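Long-range contacts in cellulase (Bacteroides salanitronis, PDB 6WQY), which probably hydrolyses beta-1,4-glucosidic bonds inside cellulose and related plant polysaccharides, the chain being the family 5 glycoside hydrolase domain of a longer protein: residues A28-N39 against K336-A347; N56-L67 against L359-M367. All coordinates share one frame; numbering follows the deposited sequence.

Interaction 1: A28-N39 against K336-A347; sequences AVSLGLGWNLGN and KDYGMPPFYWDA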
loop_
_atom_site.group_PDB
_atom_site.type_symbol
_atom_site.label_atom_id
_atom_site.label_comp_id
_atom_site.label_asym_id
_atom_site.label_seq_id
_atom_site.Cartn_x
_atom_site.Cartn_y
_atom_site.Cartn_z
ATOM N N ALA A 28 1.186 13.875 -4.903
ATOM C CA ALA A 28 2.234 13.314 -4.060
ATOM C C ALA A 28 2.534 14.203 -2.860
ATOM O O ALA A 28 2.731 13.693 -1.752
ATOM C CB ALA A 28 3.505 13.059 -4.871
ATOM N N VAL A 29 2.590 15.527 -3.054
ATOM C CA VAL A 29 2.807 16.422 -1.918
ATOM C C VAL A 29 1.731 16.219 -0.868
ATOM O O VAL A 29 2.018 16.181 0.334
ATOM C CB VAL A 29 2.858 17.893 -2.386
ATOM C CG1 VAL A 29 2.707 18.865 -1.200
ATOM C CG2 VAL A 29 4.151 18.169 -3.135
ATOM N N SER A 30 0.473 16.093 -1.293
ATOM C CA SER A 30 -0.609 15.983 -0.325
ATOM C C SER A 30 -0.518 14.689 0.471
ATOM O O SER A 30 -0.987 14.633 1.609
ATOM C CB SER A 30 -1.971 16.107 -1.011
ATOM O OG SER A 30 -2.369 14.912 -1.668
ATOM N N LEU A 31 0.057 13.628 -0.113
ATOM C CA LEU A 31 0.199 12.341 0.563
ATOM C C LEU A 31 1.458 12.256 1.422
ATOM O O LEU A 31 1.500 11.434 2.346
ATOM C CB LEU A 31 0.149 11.201 -0.455
ATOM C CG LEU A 31 -1.266 10.902 -0.959
ATOM C CD1 LEU A 31 -1.248 10.261 -2.332
ATOM C CD2 LEU A 31 -2.028 10.042 0.038
ATOM N N GLY A 32 2.471 13.065 1.142
ATOM C CA GLY A 32 3.624 13.174 2.031
ATOM C C GLY A 32 4.351 11.867 2.274
ATOM O O GLY A 32 4.716 11.142 1.339
ATOM N N LEU A 33 4.608 11.591 3.555
ATOM C CA LEU A 33 5.289 10.373 3.995
ATOM C C LEU A 33 4.257 9.455 4.622
ATOM O O LEU A 33 3.502 9.877 5.510
ATOM C CB LEU A 33 6.374 10.701 5.026
ATOM C CG LEU A 33 7.107 9.504 5.628
ATOM C CD1 LEU A 33 7.886 8.730 4.566
ATOM C CD2 LEU A 33 8.041 9.943 6.738
ATOM N N GLY A 34 4.216 8.202 4.174
ATOM C CA GLY A 34 3.226 7.260 4.640
ATOM C C GLY A 34 3.778 6.162 5.538
ATOM O O GLY A 34 4.970 5.892 5.602
ATOM N N TRP A 35 2.840 5.476 6.190
ATOM C CA TRP A 35 3.123 4.389 7.116
ATOM C C TRP A 35 1.992 3.382 7.016
ATOM O O TRP A 35 0.825 3.768 6.958
ATOM C CB TRP A 35 3.227 4.958 8.522
ATOM C CG TRP A 35 3.605 4.025 9.636
ATOM C CD1 TRP A 35 4.867 3.776 10.098
ATOM C CD2 TRP A 35 2.715 3.301 10.494
ATOM N NE1 TRP A 35 4.820 2.945 11.200
ATOM C CE2 TRP A 35 3.508 2.632 11.461
ATOM C CE3 TRP A 35 1.327 3.174 10.558
ATOM C CZ2 TRP A 35 2.946 1.827 12.465
ATOM C CZ3 TRP A 35 0.774 2.372 11.541
ATOM C CH2 TRP A 35 1.584 1.722 12.490
ATOM N N ASN A 36 2.344 2.092 7.017
ATOM C CA ASN A 36 1.366 1.014 6.989
ATOM C C ASN A 36 1.111 0.438 8.372
ATOM O O ASN A 36 2.056 0.076 9.083
ATOM C CB ASN A 36 1.863 -0.187 6.159
ATOM C CG ASN A 36 1.703 -0.011 4.672
ATOM O OD1 ASN A 36 0.676 -0.389 4.103
ATOM N ND2 ASN A 36 2.727 0.517 4.029
ATOM N N LEU A 37 -0.165 0.296 8.711
ATOM C CA LEU A 37 -0.616 -0.417 9.911
ATOM C C LEU A 37 -0.628 -1.915 9.596
ATOM O O LEU A 37 -1.652 -2.516 9.276
ATOM C CB LEU A 37 -2.001 0.086 10.290
ATOM C CG LEU A 37 -2.596 -0.486 11.573
ATOM C CD1 LEU A 37 -1.826 -0.035 12.785
ATOM C CD2 LEU A 37 -4.056 -0.114 11.678
ATOM N N GLY A 38 0.565 -2.528 9.621
ATOM C CA GLY A 38 0.723 -3.891 9.148
ATOM C C GLY A 38 0.550 -4.940 10.238
ATOM O O GLY A 38 0.679 -4.680 11.429
ATOM N N ASN A 39 0.298 -6.174 9.793
ATOM C CA ASN A 39 -0.003 -7.288 10.702
ATOM C C ASN A 39 -1.080 -6.898 11.708
ATOM O O ASN A 39 -1.009 -7.225 12.890
ATOM C CB ASN A 39 1.242 -7.835 11.391
ATOM C CG ASN A 39 2.088 -8.706 10.482
ATOM O OD1 ASN A 39 1.870 -8.770 9.292
ATOM N ND2 ASN A 39 3.071 -9.387 11.068
ATOM N N LYS A 336 10.544 10.836 -3.636
ATOM C CA LYS A 336 10.198 12.244 -3.813
ATOM C C LYS A 336 10.630 12.741 -5.187
ATOM O O LYS A 336 9.862 13.410 -5.895
ATOM C CB LYS A 336 10.848 13.067 -2.701
ATOM C CG LYS A 336 10.621 14.563 -2.801
ATOM C CD LYS A 336 9.164 14.925 -2.662
ATOM C CE LYS A 336 8.972 16.432 -2.580
ATOM N NZ LYS A 336 7.528 16.771 -2.598
ATOM N N ASP A 337 11.872 12.443 -5.574
ATOM C CA ASP A 337 12.398 12.940 -6.843
ATOM C C ASP A 337 11.644 12.397 -8.051
ATOM O O ASP A 337 11.619 13.049 -9.105
ATOM C CB ASP A 337 13.873 12.573 -6.974
ATOM C CG ASP A 337 14.772 13.357 -6.039
ATOM O OD1 ASP A 337 14.343 14.399 -5.502
ATOM O OD2 ASP A 337 15.931 12.924 -5.863
ATOM N N TYR A 338 11.081 11.195 -7.952
ATOM C CA TYR A 338 10.421 10.532 -9.075
ATOM C C TYR A 338 8.903 10.577 -8.966
ATOM O O TYR A 338 8.213 9.906 -9.749
ATOM C CB TYR A 338 10.932 9.098 -9.235
ATOM C CG TYR A 338 12.329 9.040 -9.805
ATOM C CD1 TYR A 338 12.536 9.002 -11.173
ATOM C CD2 TYR A 338 13.456 9.057 -8.976
ATOM C CE1 TYR A 338 13.819 8.968 -11.710
ATOM C CE2 TYR A 338 14.734 9.021 -9.503
ATOM C CZ TYR A 338 14.912 8.977 -10.871
ATOM O OH TYR A 338 16.192 8.941 -11.388
ATOM N N GLY A 339 8.358 11.314 -7.999
ATOM C CA GLY A 339 6.948 11.660 -8.012
ATOM C C GLY A 339 5.995 10.763 -7.264
ATOM O O GLY A 339 4.785 10.847 -7.503
ATOM N N MET A 340 6.476 9.931 -6.337
ATOM C CA MET A 340 5.626 8.944 -5.672
ATOM C C MET A 340 5.741 9.041 -4.155
ATOM O O MET A 340 6.862 9.048 -3.625
ATOM C CB MET A 340 6.050 7.535 -6.106
ATOM C CG MET A 340 5.815 7.267 -7.582
ATOM S SD MET A 340 6.460 5.667 -8.109
ATOM C CE MET A 340 8.206 6.067 -8.253
ATOM N N PRO A 341 4.633 9.110 -3.421
ATOM C CA PRO A 341 4.722 9.047 -1.952
ATOM C C PRO A 341 5.022 7.631 -1.500
ATOM O O PRO A 341 4.378 6.688 -1.964
ATOM C CB PRO A 341 3.326 9.478 -1.483
ATOM C CG PRO A 341 2.425 9.237 -2.642
ATOM C CD PRO A 341 3.254 9.369 -3.892
ATOM N N PRO A 342 5.998 7.450 -0.590
ATOM C CA PRO A 342 6.303 6.113 -0.071
ATOM C C PRO A 342 5.611 5.844 1.254
ATOM O O PRO A 342 5.528 6.732 2.113
ATOM C CB PRO A 342 7.820 6.176 0.119
ATOM C CG PRO A 342 8.058 7.618 0.554
ATOM C CD PRO A 342 7.008 8.451 -0.176
ATOM N N PHE A 343 5.144 4.599 1.434
ATOM C CA PHE A 343 4.495 4.143 2.662
ATOM C C PHE A 343 5.338 3.031 3.276
ATOM O O PHE A 343 5.436 1.934 2.715
ATOM C CB PHE A 343 3.080 3.626 2.378
ATOM C CG PHE A 343 2.069 4.715 2.087
ATOM C CD1 PHE A 343 2.122 5.444 0.901
ATOM C CD2 PHE A 343 1.065 4.990 2.987
ATOM C CE1 PHE A 343 1.191 6.451 0.647
ATOM C CE2 PHE A 343 0.129 5.983 2.737
ATOM C CZ PHE A 343 0.193 6.709 1.563
ATOM N N TYR A 344 5.936 3.314 4.426
ATOM C CA TYR A 344 6.789 2.357 5.122
ATOM C C TYR A 344 5.960 1.201 5.676
ATOM O O TYR A 344 4.881 1.411 6.232
ATOM C CB TYR A 344 7.519 3.114 6.256
ATOM C CG TYR A 344 8.376 2.211 7.110
ATOM C CD1 TYR A 344 9.700 1.943 6.780
ATOM C CD2 TYR A 344 7.834 1.560 8.218
ATOM C CE1 TYR A 344 10.453 1.065 7.532
ATOM C CE2 TYR A 344 8.580 0.674 8.959
ATOM C CZ TYR A 344 9.889 0.434 8.611
ATOM O OH TYR A 344 10.658 -0.465 9.319
ATOM N N TRP A 345 6.472 -0.026 5.537
ATOM C CA TRP A 345 5.777 -1.220 6.022
ATOM C C TRP A 345 6.119 -1.489 7.485
ATOM O O TRP A 345 7.235 -1.917 7.800
ATOM C CB TRP A 345 6.150 -2.445 5.176
ATOM C CG TRP A 345 5.478 -3.691 5.680
ATOM C CD1 TRP A 345 6.058 -4.723 6.329
ATOM C CD2 TRP A 345 4.078 -3.979 5.642
ATOM N NE1 TRP A 345 5.114 -5.654 6.695
ATOM C CE2 TRP A 345 3.882 -5.216 6.283
ATOM C CE3 TRP A 345 2.969 -3.324 5.096
ATOM C CZ2 TRP A 345 2.620 -5.797 6.410
ATOM C CZ3 TRP A 345 1.722 -3.894 5.236
ATOM C CH2 TRP A 345 1.559 -5.118 5.881
ATOM N N ASP A 346 5.148 -1.295 8.375
ATOM C CA ASP A 346 5.350 -1.495 9.816
ATOM C C ASP A 346 4.469 -2.656 10.285
ATOM O O ASP A 346 3.282 -2.491 10.590
ATOM C CB ASP A 346 5.069 -0.211 10.599
ATOM C CG ASP A 346 5.494 -0.297 12.044
ATOM O OD1 ASP A 346 5.233 -1.341 12.680
ATOM O OD2 ASP A 346 6.086 0.689 12.551
ATOM N N ALA A 347 5.069 -3.847 10.390
ATOM C CA ALA A 347 4.354 -5.035 10.830
ATOM C C ALA A 347 4.214 -5.094 12.342
ATOM O O ALA A 347 3.609 -6.027 12.850
ATOM C CB ALA A 347 5.079 -6.298 10.334
HETATM O O HOH W 1 3.819 -8.590 14.010
#
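Trp35 and Asp346 both hold CG anti to the backbone N (chi1 -176° and -170°), which brings the indole and the carboxylate together on one face of the two paired strands. Trp35 NE1 donates to Asp346 OD2 at 2.9 Å, a bent bond that meets the oxygen on its anti side and out of the carboxylate plane; ring and carboxylate planes stand 58° apart. Asp346 OD2 also accepts from Leu359 N, and OD1 from Gly348 N and the His362 side chain, so the buried carboxylate is gripped at both oxygens. Strands 34-37 and 342-346 run parallel: Gly34 N binds Pro342 O, Tyr344 N binds Gly34 O, and Asn36 N reaches Tyr344 O at 2.7 Å. Beyond them Gly38 N takes Asp346 O. On the other face Phe343 lays its ring over Gly34, whose CA is 3.8 Å from the ring centroid, and Trp345 covers Gly38 CA with its six-membered ring in a second CH-pi contact. Asn36 CB packs against Trp345 CE3 at 3.5 Å, while the Asn36 amide bonds Arg76 through OD1 and Gly308 O through ND2. At the strands' N-terminal end Leu31 CB rests on Pro341 CG at 3.7 Å. This pairing of first and last strands closes the eight-stranded TIM barrel; strands 74-77 and 305-310 flank it, and helix 371-383 packs on Leu33, Pro342 and Tyr344.

Interaction 2: N56-L67 against L359-M367; sequences NAAATQALFDAL and LFNHATGEM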
loop_
_atom_site.group_PDB
_atom_site.type_symbol
_atom_site.label_atom_id
_atom_site.label_comp_id
_atom_site.label_asym_id
_atom_site.label_seq_id
_atom_site.Cartn_x
_atom_site.Cartn_y
_atom_site.Cartn_z
ATOM N N ASN A 56 0.339 -8.162 17.286
ATOM C CA ASN A 56 -0.025 -6.817 17.713
ATOM C C ASN A 56 -1.270 -6.837 18.584
ATOM O O ASN A 56 -2.191 -7.616 18.347
ATOM C CB ASN A 56 -0.285 -5.919 16.505
ATOM C CG ASN A 56 0.970 -5.623 15.751
ATOM O OD1 ASN A 56 1.923 -5.099 16.330
ATOM N ND2 ASN A 56 1.014 -5.984 14.483
ATOM N N ALA A 57 -1.290 -5.977 19.595
ATOM C CA ALA A 57 -2.524 -5.645 20.290
ATOM C C ALA A 57 -3.334 -4.683 19.426
ATOM O O ALA A 57 -2.849 -4.144 18.430
ATOM C CB ALA A 57 -2.225 -5.057 21.665
ATOM N N ALA A 58 -4.588 -4.470 19.814
ATOM C CA ALA A 58 -5.504 -3.676 19.008
ATOM C C ALA A 58 -5.012 -2.248 18.837
ATOM O O ALA A 58 -4.536 -1.609 19.777
ATOM C CB ALA A 58 -6.886 -3.676 19.655
ATOM N N ALA A 59 -5.160 -1.729 17.619
ATOM C CA ALA A 59 -4.759 -0.360 17.309
ATOM C C ALA A 59 -5.661 0.637 18.023
ATOM O O ALA A 59 -6.836 0.362 18.289
ATOM C CB ALA A 59 -4.803 -0.126 15.800
ATOM N N THR A 60 -5.108 1.826 18.302
ATOM C CA THR A 60 -5.769 2.828 19.123
ATOM C C THR A 60 -5.582 4.224 18.538
ATOM O O THR A 60 -4.697 4.468 17.715
ATOM C CB THR A 60 -5.131 2.861 20.514
ATOM O OG1 THR A 60 -3.738 3.195 20.331
ATOM C CG2 THR A 60 -5.276 1.530 21.227
ATOM N N GLN A 61 -6.399 5.158 19.037
ATOM C CA GLN A 61 -6.175 6.566 18.734
ATOM C C GLN A 61 -4.773 6.999 19.135
ATOM O O GLN A 61 -4.144 7.808 18.448
ATOM C CB GLN A 61 -7.214 7.431 19.448
ATOM C CG GLN A 61 -7.122 8.901 19.096
ATOM C CD GLN A 61 -7.499 9.144 17.656
ATOM O OE1 GLN A 61 -8.634 8.909 17.254
ATOM N NE2 GLN A 61 -6.535 9.549 16.853
ATOM N N ALA A 62 -4.267 6.480 20.255
ATOM C CA ALA A 62 -2.947 6.875 20.724
ATOM C C ALA A 62 -1.877 6.598 19.675
ATOM O O ALA A 62 -0.935 7.383 19.516
ATOM C CB ALA A 62 -2.605 6.172 22.035
ATOM N N LEU A 63 -1.987 5.484 18.955
ATOM C CA LEU A 63 -1.037 5.205 17.879
ATOM C C LEU A 63 -1.098 6.288 16.812
ATOM O O LEU A 63 -0.068 6.808 16.376
ATOM C CB LEU A 63 -1.313 3.838 17.248
ATOM C CG LEU A 63 -0.544 3.587 15.946
ATOM C CD1 LEU A 63 0.964 3.502 16.172
ATOM C CD2 LEU A 63 -1.085 2.366 15.240
ATOM N N PHE A 64 -2.300 6.618 16.348
ATOM C CA PHE A 64 -2.433 7.579 15.256
ATOM C C PHE A 64 -1.996 8.968 15.678
ATOM O O PHE A 64 -1.382 9.689 14.886
ATOM C CB PHE A 64 -3.846 7.507 14.681
ATOM C CG PHE A 64 -4.053 6.288 13.828
ATOM C CD1 PHE A 64 -4.306 5.052 14.393
ATOM C CD2 PHE A 64 -3.948 6.376 12.451
ATOM C CE1 PHE A 64 -4.452 3.930 13.593
ATOM C CE2 PHE A 64 -4.111 5.276 11.650
ATOM C CZ PHE A 64 -4.358 4.048 12.219
ATOM N N ASP A 65 -2.257 9.345 16.930
ATOM C CA ASP A 65 -1.743 10.608 17.431
ATOM C C ASP A 65 -0.223 10.618 17.391
ATOM O O ASP A 65 0.399 11.627 17.033
ATOM C CB ASP A 65 -2.217 10.815 18.867
ATOM C CG ASP A 65 -3.698 11.104 18.987
ATOM O OD1 ASP A 65 -4.380 11.345 17.974
ATOM O OD2 ASP A 65 -4.191 11.102 20.141
ATOM N N ALA A 66 0.395 9.487 17.756
ATOM C CA ALA A 66 1.845 9.383 17.736
ATOM C C ALA A 66 2.383 9.466 16.313
ATOM O O ALA A 66 3.424 10.096 16.081
ATOM C CB ALA A 66 2.294 8.089 18.417
ATOM N N LEU A 67 1.702 8.841 15.347
ATOM C CA LEU A 67 2.153 8.921 13.956
ATOM C C LEU A 67 2.149 10.367 13.471
ATOM O O LEU A 67 3.090 10.822 12.812
ATOM C CB LEU A 67 1.244 8.074 13.071
ATOM C CG LEU A 67 1.322 6.570 13.306
ATOM C CD1 LEU A 67 0.214 5.856 12.570
ATOM C CD2 LEU A 67 2.666 6.014 12.884
ATOM N N LEU A 359 8.404 0.307 14.022
ATOM C CA LEU A 359 8.824 1.614 14.520
ATOM C C LEU A 359 8.022 2.046 15.734
ATOM O O LEU A 359 8.561 2.757 16.594
ATOM C CB LEU A 359 8.686 2.678 13.429
ATOM C CG LEU A 359 9.438 2.399 12.130
ATOM C CD1 LEU A 359 9.168 3.517 11.115
ATOM C CD2 LEU A 359 10.925 2.226 12.345
ATOM N N PHE A 360 6.755 1.630 15.822
ATOM C CA PHE A 360 5.890 1.968 16.936
ATOM C C PHE A 360 5.224 0.707 17.472
ATOM O O PHE A 360 4.901 -0.215 16.704
ATOM C CB PHE A 360 4.726 2.884 16.505
ATOM C CG PHE A 360 5.155 4.192 15.918
ATOM C CD1 PHE A 360 5.441 4.292 14.570
ATOM C CD2 PHE A 360 5.261 5.318 16.702
ATOM C CE1 PHE A 360 5.844 5.491 14.017
ATOM C CE2 PHE A 360 5.657 6.527 16.154
ATOM C CZ PHE A 360 5.943 6.608 14.806
ATOM N N ASN A 361 4.965 0.685 18.775
ATOM C CA ASN A 361 3.986 -0.254 19.311
ATOM C C ASN A 361 2.610 0.164 18.787
ATOM O O ASN A 361 2.205 1.322 18.936
ATOM C CB ASN A 361 4.033 -0.240 20.839
ATOM C CG ASN A 361 3.102 -1.258 21.454
ATOM O OD1 ASN A 361 1.881 -1.126 21.350
ATOM N ND2 ASN A 361 3.657 -2.272 22.090
ATOM N N HIS A 362 1.894 -0.770 18.132
ATOM C CA HIS A 362 0.665 -0.424 17.439
ATOM C C HIS A 362 -0.490 -0.106 18.380
ATOM O O HIS A 362 -1.510 0.420 17.922
ATOM C CB HIS A 362 0.246 -1.550 16.490
ATOM C CG HIS A 362 1.119 -1.697 15.284
ATOM N ND1 HIS A 362 0.709 -2.442 14.197
ATOM C CD2 HIS A 362 2.350 -1.218 14.969
ATOM C CE1 HIS A 362 1.648 -2.426 13.268
ATOM N NE2 HIS A 362 2.655 -1.690 13.711
ATOM N N ALA A 363 -0.356 -0.407 19.666
ATOM C CA ALA A 363 -1.397 -0.109 20.634
ATOM C C ALA A 363 -1.071 1.079 21.524
ATOM O O ALA A 363 -1.962 1.881 21.830
ATOM C CB ALA A 363 -1.662 -1.334 21.517
ATOM N N THR A 364 0.177 1.227 21.975
ATOM C CA THR A 364 0.510 2.363 22.834
ATOM C C THR A 364 0.988 3.572 22.047
ATOM O O THR A 364 0.961 4.687 22.574
ATOM C CB THR A 364 1.622 1.997 23.827
ATOM O OG1 THR A 364 2.818 1.744 23.086
ATOM C CG2 THR A 364 1.250 0.783 24.655
ATOM N N GLY A 365 1.451 3.382 20.823
ATOM C CA GLY A 365 2.024 4.460 20.054
ATOM C C GLY A 365 3.445 4.830 20.417
ATOM O O GLY A 365 4.001 5.758 19.815
ATOM N N GLU A 366 4.062 4.125 21.365
ATOM C CA GLU A 366 5.430 4.433 21.730
ATOM C C GLU A 366 6.386 4.032 20.623
ATOM O O GLU A 366 6.241 2.977 19.997
ATOM C CB GLU A 366 5.818 3.697 23.007
ATOM C CG GLU A 366 5.078 4.187 24.232
ATOM C CD GLU A 366 5.536 5.558 24.699
ATOM O OE1 GLU A 366 6.633 6.004 24.305
ATOM O OE2 GLU A 366 4.794 6.195 25.479
ATOM N N MET A 367 7.389 4.873 20.387
ATOM C CA MET A 367 8.465 4.521 19.475
ATOM C C MET A 367 9.319 3.415 20.080
ATOM O O MET A 367 9.575 3.397 21.284
ATOM C CB MET A 367 9.340 5.739 19.188
ATOM C CG MET A 367 8.712 6.724 18.233
ATOM S SD MET A 367 9.824 8.096 17.924
ATOM C CE MET A 367 8.736 9.191 17.031
HETATM O O HOH W 2 2.702 -3.491 18.359
HETATM O O HOH W 3 1.012 -4.331 20.382
#
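Phe360 meets Leu67 first: Leu67 CD2 sits over one face of the phenyl ring, 3.4 Å from Phe360 CE1, a CH-pi contact, while Leu63 CD1 touches Phe360 CB at 3.8 Å. The ring's CG lies anti to the carbonyl carbon (chi1 -60°), which turns it toward helix 61-70; Ile375 of helix 371-383 also touches it. Asn361 works mainly within its own loop, where OD1 accepts from the backbone N of Ala363 and of Thr364 on opposite faces of its amide plane, an Asx turn and Asx motif. His362 stacks on the Asn56 amide, the two planes only 10° apart and Asn56 OD1 3.5 Å above the imidazole plane of His362, toward its rim. Gln40 holds His362 ND1 and Asp346 OD1 its NE2, fixing the ring's rotation. Asn56 ND2 bonds Asn39 O and Ala347 O, OD1 bonds Gly349 N, and a water joins Asn56 OD1 to His362 N. The loop follows the last barrel strand, 342-346, and docks on residues 56-60 and the first two turns of helix 61-70, which lies between TIM-barrel strands 34-37 and 74-77 in the chain. His362 O is buried without a hydrogen-bonding partner, though Ala59 CA makes a CA-H...O contact with it at 3.4 Å. Ala363 O accepts from Thr60 OG1 at 2.7 Å; Thr60 is the N-cap of helix 61-70, and its OG1 also accepts from Leu63 N. Ala363 CB meets Ala57 CB. Gly365, at positive phi, brings its CA to 3.8 Å from Leu63 CA, and Ala66 CB lies 3.2 Å from Gly365 O.

From the N terminus the chain lays down residues 28-39, then 56-67, leading into and including the first turns of helix 61-70, and runs through the other strands before 336-347 and 359-367 return to them in the same order. The two contacts therefore cross rather than nest, each closing a loop of nearly 300 residues. Interaction 1 joins the first and last strands of the barrel wall; interaction 2, its centre about 17 Å from that of the first, ties the loop after the last strand to residues leading into helix 61-70 and to the helix's first turns. They meet directly: Gly38 O packs against His362 CE1 and Asn56 ND2.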